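Local atomic coordinates of tannase (Lactobacillus plantarum, PDB entry 3WA7), a protein that catalyses, as a tannase of the alpha/beta-hydrolase fold, the hydrolysis of galloyl ester bonds such as those in hydrolysable tannins. Residues A[69-74]-A[155-160]; A[73-78]-A[166-171]; A[112-117]-A[133-138]; A[175-180]-A[193-198]. All blocks are in the same frame, centred on the assembly; numbering follows the deposited sequence.

Contact 1 of 4, residues A[69-74]-A[155-160]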
loop_
_atom_site.group_PDB
_atom_site.type_symbol
_atom_site.label_atom_id
_atom_site.label_comp_id
_atom_site.label_asym_id
_atom_site.label_seq_id
_atom_site.Cartn_x
_atom_site.Cartn_y
_atom_site.Cartn_z
ATOM N N ILE A 69 -0.603 13.861 -12.240
ATOM C CA ILE A 69 -0.015 14.296 -10.984
ATOM C C ILE A 69 0.172 13.056 -10.118
ATOM O O ILE A 69 -0.787 12.512 -9.569
ATOM C CB ILE A 69 -0.914 15.317 -10.249
ATOM C CG1 ILE A 69 -1.075 16.575 -11.109
ATOM C CG2 ILE A 69 -0.297 15.684 -8.901
ATOM C CD1 ILE A 69 -1.963 17.640 -10.484
ATOM N N LEU A 70 1.414 12.593 -10.032
ATOM C CA LEU A 70 1.739 11.417 -9.233
ATOM C C LEU A 70 1.863 11.859 -7.783
ATOM O O LEU A 70 2.550 12.838 -7.490
ATOM C CB LEU A 70 3.067 10.815 -9.693
ATOM C CG LEU A 70 3.489 9.492 -9.045
ATOM C CD1 LEU A 70 2.605 8.367 -9.568
ATOM C CD2 LEU A 70 4.949 9.206 -9.374
HETATM N N MSE A 71 1.192 11.148 -6.883
HETATM C CA MSE A 71 1.250 11.485 -5.468
HETATM C C MSE A 71 1.710 10.277 -4.671
HETATM O O MSE A 71 0.903 9.510 -4.145
HETATM C CB MSE A 71 -0.117 11.985 -4.976
HETATM C CG MSE A 71 -0.521 13.308 -5.619
HETATM SE SE MSE A 71 -2.076 14.136 -4.812
HETATM C CE MSE A 71 -1.239 14.867 -3.221
ATOM N N PRO A 72 3.033 10.089 -4.586
ATOM C CA PRO A 72 3.635 8.975 -3.856
ATOM C C PRO A 72 3.744 9.301 -2.376
ATOM O O PRO A 72 3.785 10.470 -1.995
ATOM C CB PRO A 72 5.002 8.855 -4.507
ATOM C CG PRO A 72 5.371 10.306 -4.708
ATOM C CD PRO A 72 4.074 10.922 -5.225
ATOM N N ASN A 73 3.774 8.273 -1.540
ATOM C CA ASN A 73 3.934 8.502 -0.112
ATOM C C ASN A 73 5.057 7.602 0.387
ATOM O O ASN A 73 5.374 6.582 -0.227
ATOM C CB ASN A 73 2.627 8.240 0.648
ATOM C CG ASN A 73 2.292 6.767 0.760
ATOM O OD1 ASN A 73 2.964 6.018 1.468
ATOM N ND2 ASN A 73 1.246 6.345 0.059
ATOM N N THR A 74 5.666 7.983 1.502
ATOM C CA THR A 74 6.773 7.217 2.049
ATOM C C THR A 74 6.383 6.430 3.293
ATOM O O THR A 74 7.236 6.063 4.100
ATOM C CB THR A 74 7.935 8.149 2.400
ATOM O OG1 THR A 74 7.483 9.135 3.338
ATOM C CG2 THR A 74 8.444 8.849 1.152
ATOM N N ASN A 155 -7.293 16.238 -12.477
ATOM C CA ASN A 155 -8.262 15.187 -12.763
ATOM C C ASN A 155 -7.509 13.900 -13.089
ATOM O O ASN A 155 -8.110 12.875 -13.416
ATOM C CB ASN A 155 -9.145 15.585 -13.944
ATOM C CG ASN A 155 -9.981 16.809 -13.649
ATOM O OD1 ASN A 155 -10.737 16.833 -12.676
ATOM N ND2 ASN A 155 -9.846 17.836 -14.481
ATOM N N ARG A 156 -6.187 13.969 -12.988
ATOM C CA ARG A 156 -5.325 12.827 -13.263
ATOM C C ARG A 156 -4.356 12.564 -12.111
ATOM O O ARG A 156 -3.156 12.361 -12.319
ATOM C CB ARG A 156 -4.548 13.066 -14.559
ATOM C CG ARG A 156 -5.437 13.193 -15.784
ATOM C CD ARG A 156 -6.139 11.877 -16.113
ATOM N NE ARG A 156 -6.944 11.999 -17.328
ATOM C CZ ARG A 156 -8.214 12.394 -17.358
ATOM N NH1 ARG A 156 -8.853 12.701 -16.236
ATOM N NH2 ARG A 156 -8.841 12.508 -18.522
ATOM N N ILE A 157 -4.887 12.578 -10.891
ATOM C CA ILE A 157 -4.082 12.315 -9.706
ATOM C C ILE A 157 -3.949 10.807 -9.573
ATOM O O ILE A 157 -4.941 10.084 -9.613
ATOM C CB ILE A 157 -4.746 12.880 -8.428
ATOM C CG1 ILE A 157 -4.709 14.412 -8.456
ATOM C CG2 ILE A 157 -4.029 12.348 -7.188
ATOM C CD1 ILE A 157 -5.411 15.074 -7.270
ATOM N N ILE A 158 -2.717 10.339 -9.436
ATOM C CA ILE A 158 -2.447 8.917 -9.309
ATOM C C ILE A 158 -1.589 8.706 -8.081
ATOM O O ILE A 158 -0.457 9.175 -8.019
ATOM C CB ILE A 158 -1.700 8.383 -10.549
ATOM C CG1 ILE A 158 -2.522 8.681 -11.805
ATOM C CG2 ILE A 158 -1.469 6.873 -10.420
ATOM C CD1 ILE A 158 -1.822 8.332 -13.093
ATOM N N THR A 159 -2.140 8.016 -7.089
ATOM C CA THR A 159 -1.387 7.762 -5.871
ATOM C C THR A 159 -0.492 6.541 -6.025
ATOM O O THR A 159 -0.741 5.669 -6.859
ATOM C CB THR A 159 -2.320 7.540 -4.660
ATOM O OG1 THR A 159 -3.339 6.589 -5.002
ATOM C CG2 THR A 159 -2.954 8.850 -4.228
ATOM N N ASN A 160 0.567 6.499 -5.227
ATOM C CA ASN A 160 1.483 5.371 -5.250
ATOM C C ASN A 160 2.066 5.194 -3.865
ATOM O O ASN A 160 2.276 6.163 -3.137
ATOM C CB ASN A 160 2.612 5.592 -6.261
ATOM C CG ASN A 160 3.488 4.366 -6.420
ATOM O OD1 ASN A 160 2.989 3.248 -6.554
ATOM N ND2 ASN A 160 4.799 4.565 -6.409
HETATM O O HOH W 1 -0.058 8.001 -1.913
HETATM O O HOH W 2 5.472 5.689 -3.057
#
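Ile69 to Pro72 run beside Ile157 to Asn160 as two parallel strands, paired residue for residue and twisted by 24°. Five backbone hydrogen bonds join them: Ile69 N gives to Arg156 O, Ile158 N to Ile69 O, Met71 N to Ile158 O at 2.8 Å, Asn160 N to Met71 O at 3.2 Å, and Asn73 N to Asn160 O. CA-H...O contacts fill the spaces between, the shortest from Pro72 CA to Asn160 O at 3.2 Å. Proline can stand here because the bonds to strand 157-160 come from the N-H groups of Ile69, Met71 and Asn73, so none is asked of Pro72.

Apolar contacts flank the ladder. On one face the selenium SE of Met71, a selenomethionine, lies 3.6 Å from Ile157 CG2; the Met71 chain bends at chi3 (77°), and helix 131-145 packs over it. On the other face Leu70, with CG anti to its backbone N (chi1 -174°), brings CD1 to 4.4 Å from Ile158 CB.

Polar groups gather at the C-terminal end. One water donates to Met71 O and Asn160 O and accepts from Asn73 ND2, which also bonds Gly165 O, while Asn73 OD1 bonds Val75 N. Asn160 is held by Ser201 at OD1 and Asp454 at ND2. The apolar chains thus bury the middle of the ladder, and where the strands run out, next to the probable nucleophile elbow, water adds further donors to carbonyls already bonded by backbone N-H groups.

Contact 2 of 4, residues A[73-78]-A[166-171]; sequences NTVGGY and GATSAL. With SO4 (sulfate ion), chain C.
Asn73 and Thr168, like Tyr78 and Ala167, join the loop after strand 69-72 to the helix that follows the probable nucleophile elbow. In alpha/beta-hydrolases this loop commonly supplies part of the oxyanion hole. Consistent with that, Gly77 N gives a hydrogen bond of 2.7 Å to O4 of a sulfate ion, probably from the crystallisation liquor, that Ser163 also binds. A side chain on Gly76 would crowd the spot the ion occupies, and the positive phi of Gly77 (58°) suits glycine.

No hydrogen bond crosses between the segments. Asn73 folds its amide back over its own loop: OD1 accepts from Val75 N at 2.9 Å, in the carbonyl plane on a lone pair, making an Asx turn. ND2 gives a hydrogen bond to Gly165 O and rests obliquely against Thr168, 3.9 Å from CB. An alanine in place of Asn73 would probably leave Val75 N and Gly165 O without these partners and let the loop drift from the elbow. Thr168 turns its OG1 back to Ala164 O, which leaves its carbon atoms to meet the amide. Tyr78 reaches to Ala167, with OH 3.4 Å from CB, and the small methyl leaves that hydroxyl room to bond Ile206 O.

Phe132 of helix 131-145 meets the Tyr78 ring edge-to-face and touches Thr168, while Ser169 bonds Thr159 of strand 157-160, so helix 164-174 packs against that helix, that strand and the loop.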
loop_
_atom_site.group_PDB
_atom_site.type_symbol
_atom_site.label_atom_id
_atom_site.label_comp_id
_atom_site.label_asym_id
_atom_site.label_seq_id
_atom_site.Cartn_x
_atom_site.Cartn_y
_atom_site.Cartn_z
ATOM N N ASN A 73 3.774 8.273 -1.540
ATOM C CA ASN A 73 3.934 8.502 -0.112
ATOM C C ASN A 73 5.057 7.602 0.387
ATOM O O ASN A 73 5.374 6.582 -0.227
ATOM C CB ASN A 73 2.627 8.240 0.648
ATOM C CG ASN A 73 2.292 6.767 0.760
ATOM O OD1 ASN A 73 2.964 6.018 1.468
ATOM N ND2 ASN A 73 1.246 6.345 0.059
ATOM N N THR A 74 5.666 7.983 1.502
ATOM C CA THR A 74 6.773 7.217 2.049
ATOM C C THR A 74 6.383 6.430 3.293
ATOM O O THR A 74 7.236 6.063 4.100
ATOM C CB THR A 74 7.935 8.149 2.400
ATOM O OG1 THR A 74 7.483 9.135 3.338
ATOM C CG2 THR A 74 8.444 8.849 1.152
ATOM N N VAL A 75 5.093 6.159 3.438
ATOM C CA VAL A 75 4.614 5.422 4.596
ATOM C C VAL A 75 4.980 3.948 4.557
ATOM O O VAL A 75 4.805 3.269 3.541
ATOM C CB VAL A 75 3.080 5.543 4.751
ATOM C CG1 VAL A 75 2.592 4.658 5.898
ATOM C CG2 VAL A 75 2.700 6.989 5.016
ATOM N N GLY A 76 5.506 3.478 5.680
ATOM C CA GLY A 76 5.875 2.085 5.840
ATOM C C GLY A 76 5.578 1.734 7.287
ATOM O O GLY A 76 5.747 2.578 8.164
ATOM N N GLY A 77 5.125 0.508 7.537
ATOM C CA GLY A 77 4.822 0.081 8.896
ATOM C C GLY A 77 3.796 0.934 9.616
ATOM O O GLY A 77 3.705 0.894 10.847
ATOM N N TYR A 78 3.011 1.682 8.843
ATOM C CA TYR A 78 2.000 2.596 9.370
ATOM C C TYR A 78 2.637 3.675 10.240
ATOM O O TYR A 78 2.003 4.256 11.123
ATOM C CB TYR A 78 0.906 1.837 10.129
ATOM C CG TYR A 78 -0.113 1.231 9.189
ATOM C CD1 TYR A 78 -0.109 -0.132 8.901
ATOM C CD2 TYR A 78 -1.048 2.038 8.539
ATOM C CE1 TYR A 78 -1.010 -0.679 7.984
ATOM C CE2 TYR A 78 -1.952 1.505 7.621
ATOM C CZ TYR A 78 -1.929 0.146 7.348
ATOM O OH TYR A 78 -2.823 -0.382 6.438
ATOM N N GLY A 166 1.063 1.317 0.459
ATOM C CA GLY A 166 0.277 0.810 -0.652
ATOM C C GLY A 166 -1.184 0.774 -0.225
ATOM O O GLY A 166 -2.091 1.002 -1.029
ATOM N N ALA A 167 -1.412 0.485 1.053
ATOM C CA ALA A 167 -2.767 0.447 1.588
ATOM C C ALA A 167 -3.311 1.873 1.587
ATOM O O ALA A 167 -4.501 2.099 1.349
ATOM C CB ALA A 167 -2.763 -0.115 3.013
ATOM N N THR A 168 -2.429 2.836 1.852
ATOM C CA THR A 168 -2.817 4.244 1.878
ATOM C C THR A 168 -3.276 4.678 0.491
ATOM O O THR A 168 -4.306 5.335 0.345
ATOM C CB THR A 168 -1.640 5.127 2.339
ATOM O OG1 THR A 168 -1.254 4.740 3.665
ATOM C CG2 THR A 168 -2.034 6.608 2.335
ATOM N N SER A 169 -2.506 4.299 -0.523
ATOM C CA SER A 169 -2.837 4.625 -1.904
ATOM C C SER A 169 -4.164 3.972 -2.288
ATOM O O SER A 169 -5.048 4.619 -2.854
ATOM C CB SER A 169 -1.726 4.130 -2.836
ATOM O OG SER A 169 -2.059 4.355 -4.194
ATOM N N ALA A 170 -4.305 2.687 -1.969
ATOM C CA ALA A 170 -5.530 1.967 -2.289
ATOM C C ALA A 170 -6.738 2.586 -1.591
ATOM O O ALA A 170 -7.798 2.749 -2.194
ATOM C CB ALA A 170 -5.398 0.494 -1.888
ATOM N N LEU A 171 -6.580 2.932 -0.318
ATOM C CA LEU A 171 -7.685 3.518 0.434
ATOM C C LEU A 171 -8.100 4.875 -0.131
ATOM O O LEU A 171 -9.289 5.199 -0.160
ATOM C CB LEU A 171 -7.312 3.655 1.911
ATOM C CG LEU A 171 -8.428 4.126 2.847
ATOM C CD1 LEU A 171 -9.649 3.203 2.755
ATOM C CD2 LEU A 171 -7.884 4.150 4.261
HETATM S S SO4 C . 7.135 -1.901 6.100
HETATM O O1 SO4 C . 8.078 -0.835 5.717
HETATM O O2 SO4 C . 7.424 -3.120 5.331
HETATM O O3 SO4 C . 7.298 -2.192 7.532
HETATM O O4 SO4 C . 5.756 -1.458 5.828
#

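Contact 3 of 4, residues A[112-117]-A[133-138]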
loop_
_atom_site.group_PDB
_atom_site.type_symbol
_atom_site.label_atom_id
_atom_site.label_comp_id
_atom_site.label_asym_id
_atom_site.label_seq_id
_atom_site.Cartn_x
_atom_site.Cartn_y
_atom_site.Cartn_z
ATOM N N GLY A 112 3.768 14.779 3.164
ATOM C CA GLY A 112 4.209 14.140 4.392
ATOM C C GLY A 112 2.940 13.632 5.049
ATOM O O GLY A 112 1.916 14.318 5.029
ATOM N N ILE A 113 3.003 12.442 5.637
ATOM C CA ILE A 113 1.837 11.815 6.252
ATOM C C ILE A 113 2.087 11.382 7.696
ATOM O O ILE A 113 3.091 10.741 7.990
ATOM C CB ILE A 113 1.429 10.557 5.435
ATOM C CG1 ILE A 113 1.179 10.943 3.974
ATOM C CG2 ILE A 113 0.206 9.897 6.051
ATOM C CD1 ILE A 113 0.008 11.892 3.774
ATOM N N ARG A 114 1.169 11.732 8.594
ATOM C CA ARG A 114 1.297 11.343 9.997
ATOM C C ARG A 114 1.259 9.826 10.147
ATOM O O ARG A 114 0.599 9.131 9.371
ATOM C CB ARG A 114 0.160 11.941 10.826
ATOM C CG ARG A 114 0.304 13.413 11.150
ATOM C CD ARG A 114 -0.941 13.883 11.877
ATOM N NE ARG A 114 -2.095 13.904 10.984
ATOM C CZ ARG A 114 -3.357 14.010 11.390
ATOM N NH1 ARG A 114 -3.641 14.091 12.684
ATOM N NH2 ARG A 114 -4.335 14.075 10.497
ATOM N N GLY A 115 1.956 9.329 11.166
ATOM C CA GLY A 115 2.009 7.902 11.434
ATOM C C GLY A 115 1.733 7.611 12.897
ATOM O O GLY A 115 1.624 8.535 13.705
ATOM N N ARG A 116 1.660 6.328 13.241
ATOM C CA ARG A 116 1.343 5.893 14.603
ATOM C C ARG A 116 2.217 6.429 15.729
ATOM O O ARG A 116 1.790 6.452 16.881
ATOM C CB ARG A 116 1.312 4.358 14.662
ATOM C CG ARG A 116 2.624 3.667 14.279
ATOM C CD ARG A 116 2.384 2.174 14.065
ATOM N NE ARG A 116 3.563 1.467 13.569
ATOM C CZ ARG A 116 4.547 1.005 14.335
ATOM N NH1 ARG A 116 4.509 1.172 15.653
ATOM N NH2 ARG A 116 5.568 0.362 13.783
ATOM N N THR A 117 3.427 6.869 15.407
ATOM C CA THR A 117 4.334 7.399 16.419
ATOM C C THR A 117 4.325 8.926 16.481
ATOM O O THR A 117 4.978 9.517 17.340
ATOM C CB THR A 117 5.787 6.938 16.162
ATOM O OG1 THR A 117 6.154 7.249 14.812
ATOM C CG2 THR A 117 5.927 5.437 16.393
ATOM N N ILE A 133 -4.815 8.358 6.440
ATOM C CA ILE A 133 -5.681 8.580 5.291
ATOM C C ILE A 133 -6.299 9.977 5.309
ATOM O O ILE A 133 -6.595 10.542 4.259
ATOM C CB ILE A 133 -6.779 7.486 5.200
ATOM C CG1 ILE A 133 -7.616 7.685 3.935
ATOM C CG2 ILE A 133 -7.647 7.502 6.444
ATOM C CD1 ILE A 133 -6.833 7.529 2.641
ATOM N N VAL A 134 -6.483 10.545 6.499
ATOM C CA VAL A 134 -7.016 11.900 6.590
ATOM C C VAL A 134 -5.979 12.836 5.963
ATOM O O VAL A 134 -6.330 13.744 5.202
ATOM C CB VAL A 134 -7.280 12.312 8.060
ATOM C CG1 VAL A 134 -7.525 13.816 8.156
ATOM C CG2 VAL A 134 -8.499 11.568 8.586
ATOM N N ASP A 135 -4.703 12.603 6.263
ATOM C CA ASP A 135 -3.640 13.439 5.703
ATOM C C ASP A 135 -3.518 13.264 4.193
ATOM O O ASP A 135 -3.316 14.234 3.470
ATOM C CB ASP A 135 -2.289 13.134 6.355
ATOM C CG ASP A 135 -2.135 13.787 7.717
ATOM O OD1 ASP A 135 -2.959 14.661 8.065
ATOM O OD2 ASP A 135 -1.178 13.434 8.435
HETATM N N MSE A 136 -3.631 12.027 3.716
HETATM C CA MSE A 136 -3.540 11.783 2.280
HETATM C C MSE A 136 -4.673 12.531 1.576
HETATM O O MSE A 136 -4.471 13.147 0.529
HETATM C CB MSE A 136 -3.639 10.283 1.985
HETATM C CG MSE A 136 -3.319 9.910 0.542
HETATM SE SE MSE A 136 -1.466 10.247 0.069
HETATM C CE MSE A 136 -1.699 11.852 -0.991
ATOM N N LYS A 137 -5.862 12.494 2.168
ATOM C CA LYS A 137 -7.016 13.172 1.588
ATOM C C LYS A 137 -6.858 14.688 1.641
ATOM O O LYS A 137 -7.236 15.389 0.698
ATOM C CB LYS A 137 -8.300 12.754 2.313
ATOM C CG LYS A 137 -8.803 11.362 1.939
ATOM C CD LYS A 137 -9.901 10.882 2.891
ATOM C CE LYS A 137 -10.515 9.566 2.414
ATOM N NZ LYS A 137 -11.266 9.745 1.140
ATOM N N ALA A 138 -6.309 15.197 2.740
ATOM C CA ALA A 138 -6.105 16.636 2.874
ATOM C C ALA A 138 -5.141 17.107 1.791
ATOM O O ALA A 138 -5.334 18.168 1.195
ATOM C CB ALA A 138 -5.544 16.972 4.252
#
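Arg114 wraps its side chain around the carboxylate of Asp135, which projects from helix 131-145. At the root of the arginine, CB stands 3.1 Å from Asp135 OD2, and CG lies equally near the same oxygen. CD is a little farther off, and the bend at chi3 (-69°) then turns the chain back so that NE meets OD2 at 2.7 Å, close to the guanidinium plane and on the syn side of the carboxylate. At the tip, NH2 gives a hydrogen bond of 2.9 Å to OD1, approaching from above the carboxylate plane, and NH2 also lies 4.0 Å from Val134 CG1, which sits at the edge of the guanidinium. NH1 points to Val126 O in a weak hydrogen bond. The grip is side-on, through NE and one NH, with the two flat groups 40° apart.

Arg114 also donates its backbone N to OD2, at 2.9 Å and on the anti lone pair. Beside it, Ile113 places CD1 3.6 Å from Met136 N and 3.7 Å from Asp135 CB, and a branched apolar chain suits this place, where its methyl lies against the helix backbone.

OD2 therefore takes two hydrogen bonds from one residue, and OD1 is also bonded by Gln43. For a buried ion pair this means that each carboxylate oxygen has two donors, which would probably keep Asp135 ionised and its rotation fixed, pinning the loop after strand 107-111 to the helix.

Contact 4 of 4, residues A[175-180]-A[193-198]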
loop_
_atom_site.group_PDB
_atom_site.type_symbol
_atom_site.label_atom_id
_atom_site.label_comp_id
_atom_site.label_asym_id
_atom_site.label_seq_id
_atom_site.Cartn_x
_atom_site.Cartn_y
_atom_site.Cartn_z
ATOM N N SER A 175 -11.986 5.347 -1.261
ATOM C CA SER A 175 -12.882 6.166 -0.440
ATOM C C SER A 175 -13.131 7.616 -0.827
ATOM O O SER A 175 -13.452 8.430 0.037
ATOM C CB SER A 175 -12.382 6.146 1.005
ATOM O OG SER A 175 -11.121 6.793 1.105
ATOM N N GLY A 176 -13.002 7.939 -2.106
ATOM C CA GLY A 176 -13.211 9.308 -2.544
ATOM C C GLY A 176 -14.464 9.991 -2.023
ATOM O O GLY A 176 -15.578 9.520 -2.230
ATOM N N ASN A 177 -14.266 11.109 -1.331
ATOM C CA ASN A 177 -15.359 11.910 -0.800
ATOM C C ASN A 177 -16.299 11.199 0.160
ATOM O O ASN A 177 -17.509 11.449 0.166
ATOM C CB ASN A 177 -16.134 12.513 -1.966
ATOM C CG ASN A 177 -15.236 13.322 -2.879
ATOM O OD1 ASN A 177 -14.486 14.173 -2.412
ATOM N ND2 ASN A 177 -15.305 13.061 -4.178
ATOM N N SER A 178 -15.735 10.312 0.972
ATOM C CA SER A 178 -16.506 9.589 1.976
ATOM C C SER A 178 -16.770 10.562 3.118
ATOM O O SER A 178 -15.846 11.211 3.609
ATOM C CB SER A 178 -15.710 8.397 2.504
ATOM O OG SER A 178 -16.287 7.905 3.700
ATOM N N ALA A 179 -18.024 10.659 3.545
ATOM C CA ALA A 179 -18.389 11.575 4.622
ATOM C C ALA A 179 -17.764 11.203 5.964
ATOM O O ALA A 179 -17.668 12.039 6.860
ATOM C CB ALA A 179 -19.910 11.638 4.755
ATOM N N TYR A 180 -17.334 9.953 6.106
ATOM C CA TYR A 180 -16.737 9.508 7.361
ATOM C C TYR A 180 -15.552 10.367 7.800
ATOM O O TYR A 180 -15.347 10.593 8.992
ATOM C CB TYR A 180 -16.266 8.055 7.243
ATOM C CG TYR A 180 -15.665 7.521 8.522
ATOM C CD1 TYR A 180 -16.476 7.010 9.536
ATOM C CD2 TYR A 180 -14.288 7.565 8.740
ATOM C CE1 TYR A 180 -15.930 6.558 10.736
ATOM C CE2 TYR A 180 -13.732 7.118 9.936
ATOM C CZ TYR A 180 -14.558 6.617 10.929
ATOM O OH TYR A 180 -14.014 6.189 12.119
ATOM N N ALA A 193 -12.290 21.192 -1.207
ATOM C CA ALA A 193 -12.278 20.524 -2.498
ATOM C C ALA A 193 -12.530 19.036 -2.284
ATOM O O ALA A 193 -12.604 18.571 -1.146
ATOM C CB ALA A 193 -10.929 20.734 -3.190
ATOM N N THR A 194 -12.672 18.300 -3.379
ATOM C CA THR A 194 -12.908 16.861 -3.313
ATOM C C THR A 194 -11.586 16.109 -3.156
ATOM O O THR A 194 -10.510 16.685 -3.327
ATOM C CB THR A 194 -13.607 16.359 -4.591
ATOM O OG1 THR A 194 -12.838 16.745 -5.739
ATOM C CG2 THR A 194 -15.007 16.939 -4.697
ATOM N N ASP A 195 -11.664 14.823 -2.828
ATOM C CA ASP A 195 -10.453 14.022 -2.672
ATOM C C ASP A 195 -10.484 12.703 -3.446
ATOM O O ASP A 195 -9.671 11.811 -3.199
ATOM C CB ASP A 195 -10.152 13.760 -1.185
ATOM C CG ASP A 195 -11.319 13.142 -0.444
ATOM O OD1 ASP A 195 -11.831 12.096 -0.895
ATOM O OD2 ASP A 195 -11.715 13.703 0.601
ATOM N N ASP A 196 -11.423 12.576 -4.380
ATOM C CA ASP A 196 -11.492 11.377 -5.203
ATOM C C ASP A 196 -10.349 11.524 -6.204
ATOM O O ASP A 196 -10.000 12.642 -6.591
ATOM C CB ASP A 196 -12.843 11.284 -5.929
ATOM C CG ASP A 196 -13.101 12.466 -6.843
ATOM O OD1 ASP A 196 -13.039 12.293 -8.079
ATOM O OD2 ASP A 196 -13.367 13.570 -6.324
ATOM N N ILE A 197 -9.752 10.410 -6.610
ATOM C CA ILE A 197 -8.636 10.466 -7.544
ATOM C C ILE A 197 -8.882 9.680 -8.824
ATOM O O ILE A 197 -9.883 8.974 -8.955
ATOM C CB ILE A 197 -7.337 9.970 -6.876
ATOM C CG1 ILE A 197 -7.505 8.521 -6.410
ATOM C CG2 ILE A 197 -6.983 10.887 -5.701
ATOM C CD1 ILE A 197 -6.263 7.934 -5.762
ATOM N N PHE A 198 -7.949 9.805 -9.759
ATOM C CA PHE A 198 -8.039 9.156 -11.063
ATOM C C PHE A 198 -7.602 7.691 -11.103
ATOM O O PHE A 198 -8.288 6.850 -11.683
ATOM C CB PHE A 198 -7.214 9.958 -12.074
ATOM C CG PHE A 198 -7.210 9.376 -13.462
ATOM C CD1 PHE A 198 -8.363 9.386 -14.239
ATOM C CD2 PHE A 198 -6.041 8.846 -14.000
ATOM C CE1 PHE A 198 -8.352 8.878 -15.541
ATOM C CE2 PHE A 198 -6.019 8.334 -15.303
ATOM C CZ PHE A 198 -7.177 8.352 -16.073
HETATM O O HOH W 3 -13.102 11.810 2.073
#
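Gly176 and Asp196 bring their CA atoms within 3.8 Å of each other where a type II turn, Ser175 to Ser178, follows the end of helix 164-174. Any CB on Gly176 would collide with Asp196 CB, so only hydrogen fits there. Asn177, third in the turn, has a positive phi (59°), a conformation asparagine tolerates better than most residues do.

Its side chain then works in both directions. OD1 accepts from Asp195 N at 2.9 Å and lies 3.2 Å from Thr194 CB, over which the amide passes obliquely. ND2 gives a hydrogen bond of 2.9 Å to Asp196 OD2, reaching the carboxylate from above its plane, with the flat groups 57° apart; Gln406 also takes a bond from ND2. In return the backbone N of Asn177 donates to Asp195 OD1 at 2.7 Å, almost straight (173°) and on the syn side. The two residues thus exchange a pair of bonds, each using its side-chain oxygen for the other's N-H. An alanine in place of Asn177 would probably leave Asp195 N and Gln406 without this partner and cost Asp196 one of its donors.

The aspartates face helix 131-145, whose Lys137 and Arg141 pair with Asp195 and whose Lys144 pairs with Asp196. The turn and the approach to strand 199-203 are thereby fastened to that helix, on either side of helix 182-188 in the chain.

How the contacts relate
Contacts 1, 2 and 3 are buried, and contact 4 is only partly so. Contact 1 is a backbone ladder between neighbouring strands of the central sheet, whereas contact 2 relies on van der Waals contact and hydrogen bonds to residues around it, close to the probable active site. Asn73 and Thr74 belong to both. Contact 3 combines a buried salt bridge and a backbone bond with the packing of Ile113, and contact 4 rests on a network of amides and carboxylates. Helix 131-145 ties them together, since Lys137 bonds Ser175 and Asp195, while Met136 touches Met71 of contact 1. Contacts 2 and 3 meet where Arg116 bonds Gly77 and Tyr78, joining the two loops.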